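Local coordinates for glucose-6-phosphate 1-dehydrogenase (Mycobacterium avium, PDB 4LGV), which probably catalyses the NADP+-dependent oxidation of glucose 6-phosphate to 6-phosphogluconolactone, the entry step of the oxidative pentose phosphate pathway, at residues Ser223-Thr228 with Ala331-Phe336; Glu349-Leu354 with Pro371-Leu376; Arg385-Ala390 with Asp398-Ser403. All coordinates share one frame; numbering follows the deposited sequence.

Interaction 1. Residues Ser223-Thr228 with Ala331-Phe336; sequences SEIHIT and AGVPIF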
ATOM      1  N   SER A 223      -8.891  -0.959 -11.900  1.00 23.29           N
ATOM      2  CA  SER A 223      -8.918  -2.200 -12.714  1.00 25.14           C
ATOM      3  C   SER A 223      -8.944  -1.963 -14.205  1.00 24.08           C
ATOM      4  O   SER A 223      -8.424  -2.767 -14.948  1.00 24.72           O
ATOM      5  CB  SER A 223     -10.085  -3.119 -12.386  1.00 26.69           C
ATOM      6  OG  SER A 223     -11.279  -2.470 -12.755  1.00 29.18           O
ATOM      7  N   GLU A 224      -9.459  -0.838 -14.625  1.00 23.46           N
ATOM      8  CA  GLU A 224      -9.708  -0.608 -16.020  1.00 24.60           C
ATOM      9  C   GLU A 224      -9.941   0.873 -16.284  1.00 23.62           C
ATOM     10  O   GLU A 224     -10.523   1.559 -15.442  1.00 24.62           O
ATOM     11  CB  GLU A 224     -10.963  -1.399 -16.410  1.00 26.31           C
ATOM     12  CG  GLU A 224     -11.330  -1.400 -17.862  1.00 27.97           C
ATOM     13  CD  GLU A 224     -12.260  -2.575 -18.192  1.00 29.57           C
ATOM     14  OE1 GLU A 224     -13.122  -2.462 -19.126  1.00 32.77           O
ATOM     15  OE2 GLU A 224     -12.153  -3.596 -17.508  1.00 30.36           O
ATOM     16  N   ILE A 225      -9.597   1.320 -17.486  1.00 22.35           N
ATOM     17  CA  ILE A 225      -9.824   2.692 -17.904  1.00 21.90           C
ATOM     18  C   ILE A 225     -10.567   2.748 -19.234  1.00 22.96           C
ATOM     19  O   ILE A 225     -10.218   2.013 -20.148  1.00 23.37           O
ATOM     20  CB  ILE A 225      -8.479   3.429 -18.049  1.00 21.11           C
ATOM     21  CG1 ILE A 225      -7.754   3.452 -16.697  1.00 20.28           C
ATOM     22  CG2 ILE A 225      -8.718   4.850 -18.496  1.00 21.00           C
ATOM     23  CD1 ILE A 225      -6.396   4.061 -16.674  1.00 19.65           C
ATOM     24  N   HIS A 226     -11.584   3.614 -19.336  1.00 23.83           N
ATOM     25  CA  HIS A 226     -12.299   3.855 -20.604  1.00 25.59           C
ATOM     26  C   HIS A 226     -12.202   5.330 -20.960  1.00 26.36           C
ATOM     27  O   HIS A 226     -12.510   6.199 -20.137  1.00 26.37           O
ATOM     28  CB  HIS A 226     -13.771   3.551 -20.528  1.00 26.06           C
ATOM     29  CG  HIS A 226     -14.097   2.109 -20.393  1.00 27.35           C
ATOM     30  ND1 HIS A 226     -15.396   1.657 -20.315  1.00 29.06           N
ATOM     31  CD2 HIS A 226     -13.309   1.022 -20.249  1.00 28.37           C
ATOM     32  CE1 HIS A 226     -15.397   0.339 -20.194  1.00 30.18           C
ATOM     33  NE2 HIS A 226     -14.141  -0.068 -20.127  1.00 30.15           N
ATOM     34  N   ILE A 227     -11.738   5.600 -22.162  1.00 26.80           N
ATOM     35  CA  ILE A 227     -11.666   6.955 -22.674  1.00 28.55           C
ATOM     36  C   ILE A 227     -12.672   7.118 -23.808  1.00 29.14           C
ATOM     37  O   ILE A 227     -12.662   6.349 -24.771  1.00 29.56           O
ATOM     38  CB  ILE A 227     -10.261   7.252 -23.182  1.00 29.52           C
ATOM     39  CG1 ILE A 227      -9.316   7.282 -21.978  1.00 30.84           C
ATOM     40  CG2 ILE A 227     -10.260   8.566 -23.924  1.00 29.80           C
ATOM     41  CD1 ILE A 227      -7.849   7.503 -22.324  1.00 33.76           C
ATOM     42  N   THR A 228     -13.575   8.059 -23.655  1.00 29.25           N
ATOM     43  CA  THR A 228     -14.622   8.299 -24.643  1.00 30.73           C
ATOM     44  C   THR A 228     -14.497   9.704 -25.155  1.00 30.79           C
ATOM     45  O   THR A 228     -14.495  10.658 -24.375  1.00 29.55           O
ATOM     46  CB  THR A 228     -16.015   8.134 -24.027  1.00 32.41           C
ATOM     47  OG1 THR A 228     -16.218   6.777 -23.617  1.00 33.26           O
ATOM     48  CG2 THR A 228     -17.093   8.510 -25.038  1.00 34.16           C
ATOM     49  N   ALA A 331       0.540  -1.696 -15.143  1.00 19.43           N
ATOM     50  CA  ALA A 331       0.613  -3.017 -15.822  1.00 20.35           C
ATOM     51  C   ALA A 331      -0.658  -3.806 -15.543  1.00 20.97           C
ATOM     52  O   ALA A 331      -1.123  -3.850 -14.395  1.00 20.66           O
ATOM     53  CB  ALA A 331       1.821  -3.813 -15.377  1.00 19.68           C
ATOM     54  N   GLY A 332      -1.182  -4.440 -16.588  1.00 21.74           N
ATOM     55  CA  GLY A 332      -2.368  -5.297 -16.464  1.00 22.99           C
ATOM     56  C   GLY A 332      -3.714  -4.546 -16.472  1.00 24.22           C
ATOM     57  O   GLY A 332      -4.784  -5.196 -16.397  1.00 25.20           O
ATOM     58  N   VAL A 333      -3.691  -3.211 -16.540  1.00 22.71           N
ATOM     59  CA  VAL A 333      -4.915  -2.435 -16.532  1.00 22.61           C
ATOM     60  C   VAL A 333      -5.291  -2.203 -17.995  1.00 24.53           C
ATOM     61  O   VAL A 333      -4.625  -1.444 -18.658  1.00 26.46           O
ATOM     62  CB  VAL A 333      -4.718  -1.096 -15.810  1.00 22.25           C
ATOM     63  CG1 VAL A 333      -5.924  -0.189 -15.986  1.00 22.74           C
ATOM     64  CG2 VAL A 333      -4.449  -1.316 -14.340  1.00 21.76           C
ATOM     65  N   PRO A 334      -6.353  -2.847 -18.500  1.00 24.29           N
ATOM     66  CA  PRO A 334      -6.741  -2.567 -19.836  1.00 26.14           C
ATOM     67  C   PRO A 334      -7.266  -1.149 -20.007  1.00 26.52           C
ATOM     68  O   PRO A 334      -8.028  -0.671 -19.172  1.00 26.12           O
ATOM     69  CB  PRO A 334      -7.897  -3.586 -20.107  1.00 27.04           C
ATOM     70  CG  PRO A 334      -7.889  -4.541 -18.940  1.00 25.99           C
ATOM     71  CD  PRO A 334      -7.290  -3.749 -17.822  1.00 25.12           C
ATOM     72  N   ILE A 335      -6.867  -0.517 -21.105  1.00 26.02           N
ATOM     73  CA  ILE A 335      -7.295   0.808 -21.440  1.00 27.35           C
ATOM     74  C   ILE A 335      -8.078   0.758 -22.759  1.00 28.48           C
ATOM     75  O   ILE A 335      -7.543   0.376 -23.786  1.00 29.61           O
ATOM     76  CB  ILE A 335      -6.063   1.717 -21.557  1.00 26.79           C
ATOM     77  CG1 ILE A 335      -5.278   1.688 -20.245  1.00 26.64           C
ATOM     78  CG2 ILE A 335      -6.477   3.124 -21.932  1.00 25.65           C
ATOM     79  CD1 ILE A 335      -3.930   2.381 -20.272  1.00 27.15           C
ATOM     80  N   PHE A 336      -9.356   1.108 -22.704  1.00 29.42           N
ATOM     81  CA  PHE A 336     -10.197   1.121 -23.872  1.00 29.91           C
ATOM     82  C   PHE A 336     -10.481   2.566 -24.264  1.00 30.05           C
ATOM     83  O   PHE A 336     -10.760   3.421 -23.424  1.00 29.40           O
ATOM     84  CB  PHE A 336     -11.521   0.364 -23.615  1.00 30.68           C
ATOM     85  CG  PHE A 336     -11.344  -1.122 -23.396  1.00 28.50           C
ATOM     86  CD1 PHE A 336     -11.188  -1.966 -24.465  1.00 29.29           C
ATOM     87  CD2 PHE A 336     -11.336  -1.643 -22.150  1.00 27.33           C
ATOM     88  CE1 PHE A 336     -10.992  -3.333 -24.288  1.00 29.37           C
ATOM     89  CE2 PHE A 336     -11.173  -2.997 -21.942  1.00 28.51           C
ATOM     90  CZ  PHE A 336     -11.010  -3.855 -23.018  1.00 29.06           C
TER
HETATM   91  O   HOH W   1      -6.856  -5.013 -14.138  1.00 31.08           O

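Interaction 2. Residues Glu349-Leu354 with Pro371-Leu376; sequences EVRMFL and PNQIVL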
ATOM      1  N   GLU A 349     -14.432  12.043 -21.984  1.00 26.03           N
ATOM      2  CA  GLU A 349     -14.431  11.508 -20.630  1.00 25.90           C
ATOM      3  C   GLU A 349     -13.324  10.465 -20.459  1.00 25.09           C
ATOM      4  O   GLU A 349     -12.997   9.727 -21.374  1.00 23.77           O
ATOM      5  CB  GLU A 349     -15.808  10.827 -20.402  1.00 26.86           C
ATOM      6  CG  GLU A 349     -15.918   9.897 -19.225  1.00 27.36           C
ATOM      7  CD  GLU A 349     -17.259   9.213 -19.115  1.00 27.32           C
ATOM      8  OE1 GLU A 349     -17.376   8.007 -19.513  1.00 27.95           O
ATOM      9  OE2 GLU A 349     -18.182   9.857 -18.600  1.00 25.68           O
ATOM     10  N   VAL A 350     -12.725  10.469 -19.280  1.00 25.22           N
ATOM     11  CA  VAL A 350     -11.802   9.431 -18.869  1.00 24.64           C
ATOM     12  C   VAL A 350     -12.463   8.785 -17.648  1.00 23.97           C
ATOM     13  O   VAL A 350     -12.674   9.437 -16.635  1.00 22.64           O
ATOM     14  CB  VAL A 350     -10.438   9.984 -18.486  1.00 24.68           C
ATOM     15  CG1 VAL A 350      -9.480   8.851 -18.051  1.00 25.00           C
ATOM     16  CG2 VAL A 350      -9.813  10.727 -19.645  1.00 25.34           C
ATOM     17  N   ARG A 351     -12.811   7.507 -17.764  1.00 22.85           N
ATOM     18  CA  ARG A 351     -13.564   6.840 -16.707  1.00 22.58           C
ATOM     19  C   ARG A 351     -12.690   5.748 -16.145  1.00 22.00           C
ATOM     20  O   ARG A 351     -12.300   4.841 -16.843  1.00 21.83           O
ATOM     21  CB  ARG A 351     -14.867   6.233 -17.259  1.00 22.97           C
ATOM     22  CG  ARG A 351     -15.722   5.506 -16.224  1.00 22.90           C
ATOM     23  CD  ARG A 351     -17.051   5.135 -16.814  1.00 24.17           C
ATOM     24  NE  ARG A 351     -17.846   6.321 -17.082  1.00 23.70           N
ATOM     25  CZ  ARG A 351     -18.783   6.804 -16.297  1.00 23.39           C
ATOM     26  NH1 ARG A 351     -19.067   6.196 -15.172  1.00 23.50           N
ATOM     27  NH2 ARG A 351     -19.420   7.915 -16.650  1.00 22.96           N
ATOM     28  N   MET A 352     -12.375   5.842 -14.862  1.00 22.62           N
ATOM     29  CA  MET A 352     -11.494   4.871 -14.234  1.00 22.44           C
ATOM     30  C   MET A 352     -12.297   3.996 -13.273  1.00 21.78           C
ATOM     31  O   MET A 352     -12.925   4.517 -12.351  1.00 20.76           O
ATOM     32  CB  MET A 352     -10.393   5.608 -13.521  1.00 23.94           C
ATOM     33  CG  MET A 352      -9.617   6.526 -14.441  1.00 25.41           C
ATOM     34  SD  MET A 352      -8.511   7.529 -13.460  1.00 28.35           S
ATOM     35  CE  MET A 352      -7.155   6.415 -13.639  1.00 27.83           C
ATOM     36  N   PHE A 353     -12.314   2.680 -13.529  1.00 21.03           N
ATOM     37  CA  PHE A 353     -13.034   1.726 -12.715  1.00 21.17           C
ATOM     38  C   PHE A 353     -12.144   1.222 -11.623  1.00 20.93           C
ATOM     39  O   PHE A 353     -10.996   0.776 -11.911  1.00 20.97           O
ATOM     40  CB  PHE A 353     -13.444   0.509 -13.552  1.00 22.30           C
ATOM     41  CG  PHE A 353     -14.470   0.809 -14.608  1.00 23.22           C
ATOM     42  CD1 PHE A 353     -14.084   1.245 -15.848  1.00 24.22           C
ATOM     43  CD2 PHE A 353     -15.805   0.693 -14.342  1.00 25.00           C
ATOM     44  CE1 PHE A 353     -15.015   1.491 -16.852  1.00 25.29           C
ATOM     45  CE2 PHE A 353     -16.759   0.959 -15.316  1.00 25.64           C
ATOM     46  CZ  PHE A 353     -16.364   1.360 -16.582  1.00 25.93           C
ATOM     47  N   LEU A 354     -12.609   1.254 -10.376  1.00 20.58           N
ATOM     48  CA  LEU A 354     -11.822   0.629  -9.286  1.00 20.61           C
ATOM     49  C   LEU A 354     -12.117  -0.834  -9.174  1.00 21.94           C
ATOM     50  O   LEU A 354     -13.168  -1.245  -9.587  1.00 21.75           O
ATOM     51  CB  LEU A 354     -12.112   1.253  -7.955  1.00 20.53           C
ATOM     52  CG  LEU A 354     -11.369   2.568  -7.700  1.00 20.23           C
ATOM     53  CD1 LEU A 354     -11.989   3.726  -8.460  1.00 20.63           C
ATOM     54  CD2 LEU A 354     -11.387   2.879  -6.227  1.00 20.28           C
ATOM     55  N   PRO A 371     -18.596  -1.326  -9.368  1.00 28.69           N
ATOM     56  CA  PRO A 371     -17.527  -0.889  -8.503  1.00 26.67           C
ATOM     57  C   PRO A 371     -17.467   0.622  -8.526  1.00 25.44           C
ATOM     58  O   PRO A 371     -18.075   1.242  -9.405  1.00 26.40           O
ATOM     59  CB  PRO A 371     -16.273  -1.501  -9.141  1.00 27.05           C
ATOM     60  CG  PRO A 371     -16.608  -1.680 -10.556  1.00 28.49           C
ATOM     61  CD  PRO A 371     -18.086  -1.993 -10.589  1.00 29.71           C
ATOM     62  N   ASN A 372     -16.795   1.199  -7.550  1.00 23.00           N
ATOM     63  CA  ASN A 372     -16.556   2.626  -7.530  1.00 22.56           C
ATOM     64  C   ASN A 372     -15.886   3.069  -8.844  1.00 21.75           C
ATOM     65  O   ASN A 372     -15.149   2.280  -9.494  1.00 20.46           O
ATOM     66  CB  ASN A 372     -15.654   3.002  -6.347  1.00 22.70           C
ATOM     67  CG  ASN A 372     -16.309   2.790  -4.969  1.00 23.55           C
ATOM     68  OD1 ASN A 372     -15.631   2.892  -3.969  1.00 23.64           O
ATOM     69  ND2 ASN A 372     -17.603   2.576  -4.912  1.00 23.75           N
ATOM     70  N   GLN A 373     -16.131   4.312  -9.220  1.00 21.16           N
ATOM     71  CA  GLN A 373     -15.511   4.900 -10.417  1.00 21.31           C
ATOM     72  C   GLN A 373     -15.087   6.336 -10.189  1.00 20.53           C
ATOM     73  O   GLN A 373     -15.738   7.100  -9.496  1.00 20.22           O
ATOM     74  CB  GLN A 373     -16.522   4.864 -11.568  1.00 22.52           C
ATOM     75  CG  GLN A 373     -16.729   3.458 -12.073  1.00 23.73           C
ATOM     76  CD  GLN A 373     -17.926   3.311 -12.993  1.00 24.16           C
ATOM     77  OE1 GLN A 373     -18.051   3.990 -13.996  1.00 24.78           O
ATOM     78  NE2 GLN A 373     -18.761   2.348 -12.680  1.00 24.67           N
ATOM     79  N   ILE A 374     -13.972   6.691 -10.797  1.00 21.26           N
ATOM     80  CA  ILE A 374     -13.520   8.070 -10.878  1.00 20.96           C
ATOM     81  C   ILE A 374     -13.738   8.512 -12.306  1.00 20.75           C
ATOM     82  O   ILE A 374     -13.165   7.933 -13.192  1.00 21.59           O
ATOM     83  CB  ILE A 374     -12.043   8.187 -10.557  1.00 20.81           C
ATOM     84  CG1 ILE A 374     -11.801   7.762  -9.106  1.00 21.64           C
ATOM     85  CG2 ILE A 374     -11.575   9.618 -10.754  1.00 20.22           C
ATOM     86  CD1 ILE A 374     -10.336   7.649  -8.743  1.00 21.42           C
ATOM     87  N   VAL A 375     -14.561   9.527 -12.513  1.00 21.40           N
ATOM     88  CA  VAL A 375     -14.852  10.020 -13.851  1.00 22.16           C
ATOM     89  C   VAL A 375     -14.336  11.438 -14.038  1.00 22.72           C
ATOM     90  O   VAL A 375     -14.678  12.327 -13.290  1.00 23.93           O
ATOM     91  CB  VAL A 375     -16.343   9.998 -14.119  1.00 22.60           C
ATOM     92  CG1 VAL A 375     -16.611  10.286 -15.577  1.00 23.05           C
ATOM     93  CG2 VAL A 375     -16.946   8.642 -13.773  1.00 22.92           C
ATOM     94  N   LEU A 376     -13.519  11.634 -15.054  1.00 23.39           N
ATOM     95  CA  LEU A 376     -13.015  12.939 -15.419  1.00 24.01           C
ATOM     96  C   LEU A 376     -13.645  13.388 -16.739  1.00 24.51           C
ATOM     97  O   LEU A 376     -13.360  12.790 -17.764  1.00 25.70           O
ATOM     98  CB  LEU A 376     -11.486  12.870 -15.586  1.00 24.65           C
ATOM     99  CG  LEU A 376     -10.695  12.301 -14.404  1.00 25.27           C
ATOM    100  CD1 LEU A 376      -9.246  12.154 -14.748  1.00 26.26           C
ATOM    101  CD2 LEU A 376     -10.812  13.181 -13.187  1.00 25.65           C
TER

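Interaction 3. Residues Arg385-Ala390 with Asp398-Ser403; sequences RLQLSA and DVHLDS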
ATOM      1  N   ARG A 385     -16.295  13.367 -11.305  1.00 29.66           N
ATOM      2  CA  ARG A 385     -17.336  12.665 -10.567  1.00 29.47           C
ATOM      3  C   ARG A 385     -16.747  11.453  -9.890  1.00 28.44           C
ATOM      4  O   ARG A 385     -16.102  10.631 -10.522  1.00 30.18           O
ATOM      5  CB  ARG A 385     -18.488  12.269 -11.497  1.00 30.07           C
ATOM      6  CG  ARG A 385     -19.362  11.117 -10.979  1.00 30.58           C
ATOM      7  CD  ARG A 385     -20.542  10.807 -11.918  1.00 30.49           C
ATOM      8  NE  ARG A 385     -21.583  11.802 -11.736  1.00 31.22           N
ATOM      9  CZ  ARG A 385     -22.739  11.842 -12.382  1.00 32.53           C
ATOM     10  NH1 ARG A 385     -23.039  10.947 -13.312  1.00 31.85           N
ATOM     11  NH2 ARG A 385     -23.595  12.828 -12.108  1.00 33.37           N
ATOM     12  N   LEU A 386     -16.972  11.336  -8.602  1.00 28.49           N
ATOM     13  CA  LEU A 386     -16.652  10.107  -7.900  1.00 31.16           C
ATOM     14  C   LEU A 386     -17.969   9.316  -7.680  1.00 30.07           C
ATOM     15  O   LEU A 386     -18.878   9.800  -7.007  1.00 30.41           O
ATOM     16  CB  LEU A 386     -15.939  10.451  -6.610  1.00 33.28           C
ATOM     17  CG  LEU A 386     -15.600   9.305  -5.657  1.00 41.31           C
ATOM     18  CD1 LEU A 386     -14.648   8.265  -6.246  1.00 43.47           C
ATOM     19  CD2 LEU A 386     -14.966   9.854  -4.378  1.00 42.95           C
ATOM     20  N   GLN A 387     -18.044   8.097  -8.206  1.00 28.27           N
ATOM     21  CA  GLN A 387     -19.221   7.230  -8.022  1.00 28.12           C
ATOM     22  C   GLN A 387     -19.018   6.219  -6.927  1.00 27.34           C
ATOM     23  O   GLN A 387     -18.093   5.421  -6.966  1.00 28.58           O
ATOM     24  CB  GLN A 387     -19.546   6.461  -9.283  1.00 27.64           C
ATOM     25  CG  GLN A 387     -19.819   7.362 -10.452  1.00 29.12           C
ATOM     26  CD  GLN A 387     -20.319   6.617 -11.675  1.00 31.53           C
ATOM     27  OE1 GLN A 387     -20.589   5.417 -11.595  1.00 32.80           O
ATOM     28  NE2 GLN A 387     -20.410   7.314 -12.811  1.00 31.92           N
ATOM     29  N   LEU A 388     -19.882   6.280  -5.926  1.00 27.11           N
ATOM     30  CA  LEU A 388     -19.829   5.402  -4.759  1.00 26.68           C
ATOM     31  C   LEU A 388     -21.218   4.800  -4.537  1.00 26.30           C
ATOM     32  O   LEU A 388     -22.133   5.073  -5.296  1.00 25.53           O
ATOM     33  CB  LEU A 388     -19.454   6.202  -3.514  1.00 26.06           C
ATOM     34  CG  LEU A 388     -18.147   6.980  -3.540  1.00 26.15           C
ATOM     35  CD1 LEU A 388     -17.958   7.683  -2.185  1.00 26.19           C
ATOM     36  CD2 LEU A 388     -16.950   6.085  -3.836  1.00 25.63           C
ATOM     37  N   SER A 389     -21.342   3.959  -3.519  1.00 25.89           N
ATOM     38  CA  SER A 389     -22.605   3.326  -3.190  1.00 26.62           C
ATOM     39  C   SER A 389     -22.985   3.618  -1.752  1.00 28.06           C
ATOM     40  O   SER A 389     -22.106   3.742  -0.906  1.00 28.01           O
ATOM     41  CB  SER A 389     -22.526   1.821  -3.430  1.00 25.91           C
ATOM     42  OG  SER A 389     -23.750   1.234  -3.083  1.00 26.89           O
ATOM     43  N   ALA A 390     -24.294   3.698  -1.477  1.00 29.43           N
ATOM     44  CA  ALA A 390     -24.789   4.053  -0.168  1.00 30.61           C
ATOM     45  C   ALA A 390     -26.012   3.274   0.196  1.00 33.69           C
ATOM     46  O   ALA A 390     -26.786   2.896  -0.664  1.00 34.23           O
ATOM     47  CB  ALA A 390     -25.123   5.520  -0.133  1.00 30.87           C
ATOM     48  N   ASP A 398     -26.620   4.254  -6.102  1.00 34.78           N
ATOM     49  CA  ASP A 398     -25.431   4.926  -6.530  1.00 34.43           C
ATOM     50  C   ASP A 398     -25.442   6.343  -5.992  1.00 33.55           C
ATOM     51  O   ASP A 398     -26.473   6.977  -5.873  1.00 32.37           O
ATOM     52  CB  ASP A 398     -25.315   4.912  -8.052  1.00 35.77           C
ATOM     53  CG  ASP A 398     -25.000   3.542  -8.600  1.00 36.26           C
ATOM     54  OD1 ASP A 398     -24.564   2.651  -7.863  1.00 34.45           O
ATOM     55  OD2 ASP A 398     -25.231   3.331  -9.787  1.00 41.96           O
ATOM     56  N   VAL A 399     -24.267   6.805  -5.645  1.00 31.47           N
ATOM     57  CA  VAL A 399     -24.067   8.110  -5.138  1.00 33.99           C
ATOM     58  C   VAL A 399     -23.071   8.811  -6.089  1.00 34.25           C
ATOM     59  O   VAL A 399     -22.001   8.262  -6.384  1.00 31.68           O
ATOM     60  CB  VAL A 399     -23.551   7.957  -3.704  1.00 35.45           C
ATOM     61  CG1 VAL A 399     -22.783   9.150  -3.269  1.00 37.77           C
ATOM     62  CG2 VAL A 399     -24.717   7.754  -2.781  1.00 37.30           C
ATOM     63  N   HIS A 400     -23.440  10.004  -6.575  1.00 34.65           N
ATOM     64  CA  HIS A 400     -22.616  10.788  -7.490  1.00 34.33           C
ATOM     65  C   HIS A 400     -22.048  12.026  -6.819  1.00 34.75           C
ATOM     66  O   HIS A 400     -22.780  12.941  -6.499  1.00 35.25           O
ATOM     67  CB  HIS A 400     -23.418  11.188  -8.713  1.00 36.23           C
ATOM     68  CG  HIS A 400     -23.870  10.029  -9.555  1.00 39.99           C
ATOM     69  ND1 HIS A 400     -23.199   8.825  -9.577  1.00 43.58           N
ATOM     70  CD2 HIS A 400     -24.896   9.894 -10.428  1.00 42.52           C
ATOM     71  CE1 HIS A 400     -23.791   7.997 -10.412  1.00 41.60           C
ATOM     72  NE2 HIS A 400     -24.816   8.623 -10.950  1.00 41.79           N
ATOM     73  N   LEU A 401     -20.738  12.028  -6.564  1.00 33.06           N
ATOM     74  CA  LEU A 401     -20.040  13.129  -5.899  1.00 31.91           C
ATOM     75  C   LEU A 401     -19.355  13.957  -6.979  1.00 33.17           C
ATOM     76  O   LEU A 401     -18.260  13.620  -7.457  1.00 32.16           O
ATOM     77  CB  LEU A 401     -18.991  12.563  -4.935  1.00 32.81           C
ATOM     78  CG  LEU A 401     -19.404  12.220  -3.487  1.00 35.40           C
ATOM     79  CD1 LEU A 401     -20.808  11.731  -3.359  1.00 37.50           C
ATOM     80  CD2 LEU A 401     -18.505  11.198  -2.810  1.00 35.26           C
ATOM     81  N   ASP A 402     -20.012  15.029  -7.377  1.00 34.34           N
ATOM     82  CA  ASP A 402     -19.636  15.831  -8.546  1.00 34.44           C
ATOM     83  C   ASP A 402     -19.008  17.146  -8.166  1.00 35.34           C
ATOM     84  O   ASP A 402     -19.460  17.809  -7.217  1.00 36.51           O
ATOM     85  CB  ASP A 402     -20.899  16.126  -9.366  1.00 35.26           C
ATOM     86  CG  ASP A 402     -21.511  14.872  -9.955  1.00 36.31           C
ATOM     87  OD1 ASP A 402     -20.879  13.789  -9.884  1.00 36.76           O
ATOM     88  OD2 ASP A 402     -22.611  14.959 -10.532  1.00 38.90           O
ATOM     89  N   SER A 403     -17.988  17.539  -8.925  1.00 34.37           N
ATOM     90  CA  SER A 403     -17.419  18.857  -8.800  1.00 33.96           C
ATOM     91  C   SER A 403     -16.775  19.278 -10.111  1.00 34.24           C
ATOM     92  O   SER A 403     -16.465  18.461 -10.974  1.00 31.63           O
ATOM     93  CB  SER A 403     -16.386  18.892  -7.700  1.00 36.63           C
ATOM     94  OG  SER A 403     -15.292  18.035  -7.978  1.00 35.99           O
TER

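Interaction 1. Residues Ser223-Thr228 with Ala331-Phe336
Glu-224 OE1, resting 3.5 Å from Phe-336 CE2, is gripped by two donors: the ring nitrogen His-226 NE2, at 2.8 Å from Glu-224 OE1, and the backbone N-H of His-475. The imidazole donates on the anti side of the carboxylate, and the oxygen lies close to the ring plane of His-226. Residues two apart on a strand point to the same face, which is why a histidine and a glutamate can pair. With CG of Glu-224 anti to the backbone N (chi1 -175°) and the chain extended beyond it, the carboxylate reaches the Phe-336 side chain, its plane turned 54° from the ring. His-226 and Phe-336 are partners in the parallel register; their side chains run alongside each other, with nearly perpendicular rings meeting obliquely. Trp-477 and Phe-353 add further aromatic neighbours to His-226.

The backbones join as parallel strands do, one chain alternately donating to and accepting from the other. Ile-225 N bonds to Pro-334 O at 3.0 Å, Phe-336 N to Ile-225 O at 2.8 Å, and Ile-227 N to Phe-336 O at 2.7 Å. Pro-334 has no N-H to give, but its carbonyl accepts from Ile-225 N, so the ring is tolerated here. On the opposite face, beta-branched Ile-225 and Ile-335 pack together, and Ile-225 CG1 also meets Val-333 CG1 at 4.1 Å. Along its other edge, the 223-228 strand carries a classic beta bulge, Ser-223 and Glu-224 both facing Phe-353.

Chemistry thus divides the faces: on the Ile-225 and Ile-335 face the two segments meet through aliphatic side chains, whereas on the other one oxygen of a buried carboxylate, Glu-224 OE1, receives an imidazole N-H and a main-chain N-H, which would offset part of the cost of burying its charge.

Interaction 2. Residues Glu349-Leu354 with Pro371-Leu376
Two antiparallel strands of the large mixed sheet in the C-terminal domain meet here, with Arg-351 paired to Val-375 and Phe-353 to Gln-373 at non-hydrogen-bonded positions. Alternating with them are the hydrogen-bonded pairs Val-350 with Leu-376 and Met-352 with Ile-374. Each of these exchanges two bonds; Leu-376 N, for example, reaches Val-350 O at 2.8 Å. Beyond the last bridge, Leu-354 N still bonds to Asn-372 O at 2.9 Å.

Polar groups gather on the Arg-351 face. The arginine chain runs out extended and then bends at chi3 (-68°), turning the guanidinium edge toward both neighbours. NH1 of Arg-351 gives Gln-373 OE1 a bond of 2.7 Å that lies in the guanidinium plane, although the amide plane stands 75° from it. Side-on, NE of Arg-351 holds Glu-349 OE1 at 3.0 Å and NH2 takes Glu-349 OE2; both meet the carboxylate from above its plane. Glu-349 OE2 also accepts the backbone N-H of Trp-481. Over one guanidinium face lies Val-375 CG2, 3.5 Å from Arg-351 NH1, an apolar lid well suited to a group that directs its NE and NH1 bonds outward in its own plane. The Gln-373 amide, meanwhile, runs beside the Phe-353 ring, with CD 3.5 Å from Phe-353 CE2.

The face bearing Val-350, Met-352, Ile-374 and Leu-376 is apolar, Leu-354 CD1 touches Ile-374 CG1, and helix 246-264 packs on Val-350 and Met-352. This two-faced pairing is typical of an antiparallel meander whose sheet is backed by a helix on one side.

Interaction 3. Residues Arg385-Ala390 with Asp398-Ser403
In this beta hairpin, the guanidinium of Arg-385 lies flat on the His-400 ring, their planes 17° apart and their centres 3.8 Å from each other. Arg-385 CZ sits over the ring, toward its rim, and His-400 CD2 is centred over the guanidinium. The edge of the same group grips Asp-402 side-on: Arg-385 NE meets Asp-402 OD1 at 2.8 Å and Arg-385 NH2 meets Asp-402 OD2 at 2.8 Å, both on the syn side of a nearly coplanar carboxylate. A bend at chi3 (-77°) presents NE and NH2 to the acid. Arginine suits the site because its face can stack while its edge forms a salt bridge; Trp-481 adds a cation-pi contact.

The opposite face is aliphatic. Leu-386 and Leu-401 lie side by side, whereas Leu-388 crosses Leu-401 at about a right angle, with Leu-388 CD1 3.6 Å from Leu-401 CD2. The third subunit packs against this face, its own Leu-386 touching Leu-386. Paired backbone bonds join Leu-386 with Leu-401 and Leu-388 with Val-399. Farther along, packing is tight: Ala-390 CB comes within 3.5 Å of Val-399 CG2.

How the interactions relate
All three contacts belong to one mixed sheet of the C-terminal domain and follow one another along the chain. Centres of interactions 1 and 2 are about 10 Å apart, as are those of 2 and 3; interactions 1 and 3, with centres about 20 Å apart, do not touch. Strands 222-230 and 347-354 link the first two through His-226 O with Arg-351 N, and 373-379 and 383-392 the last two through Gln-373 O with Gln-387 N. Strand 222-230 pairs parallel with 335-340, while 347-354 through 395-404 form an antiparallel meander. The contacts step from an interior pair to the hairpin at one edge of the sheet within this chain, and interactions 2 and 3 both reach the third subunit.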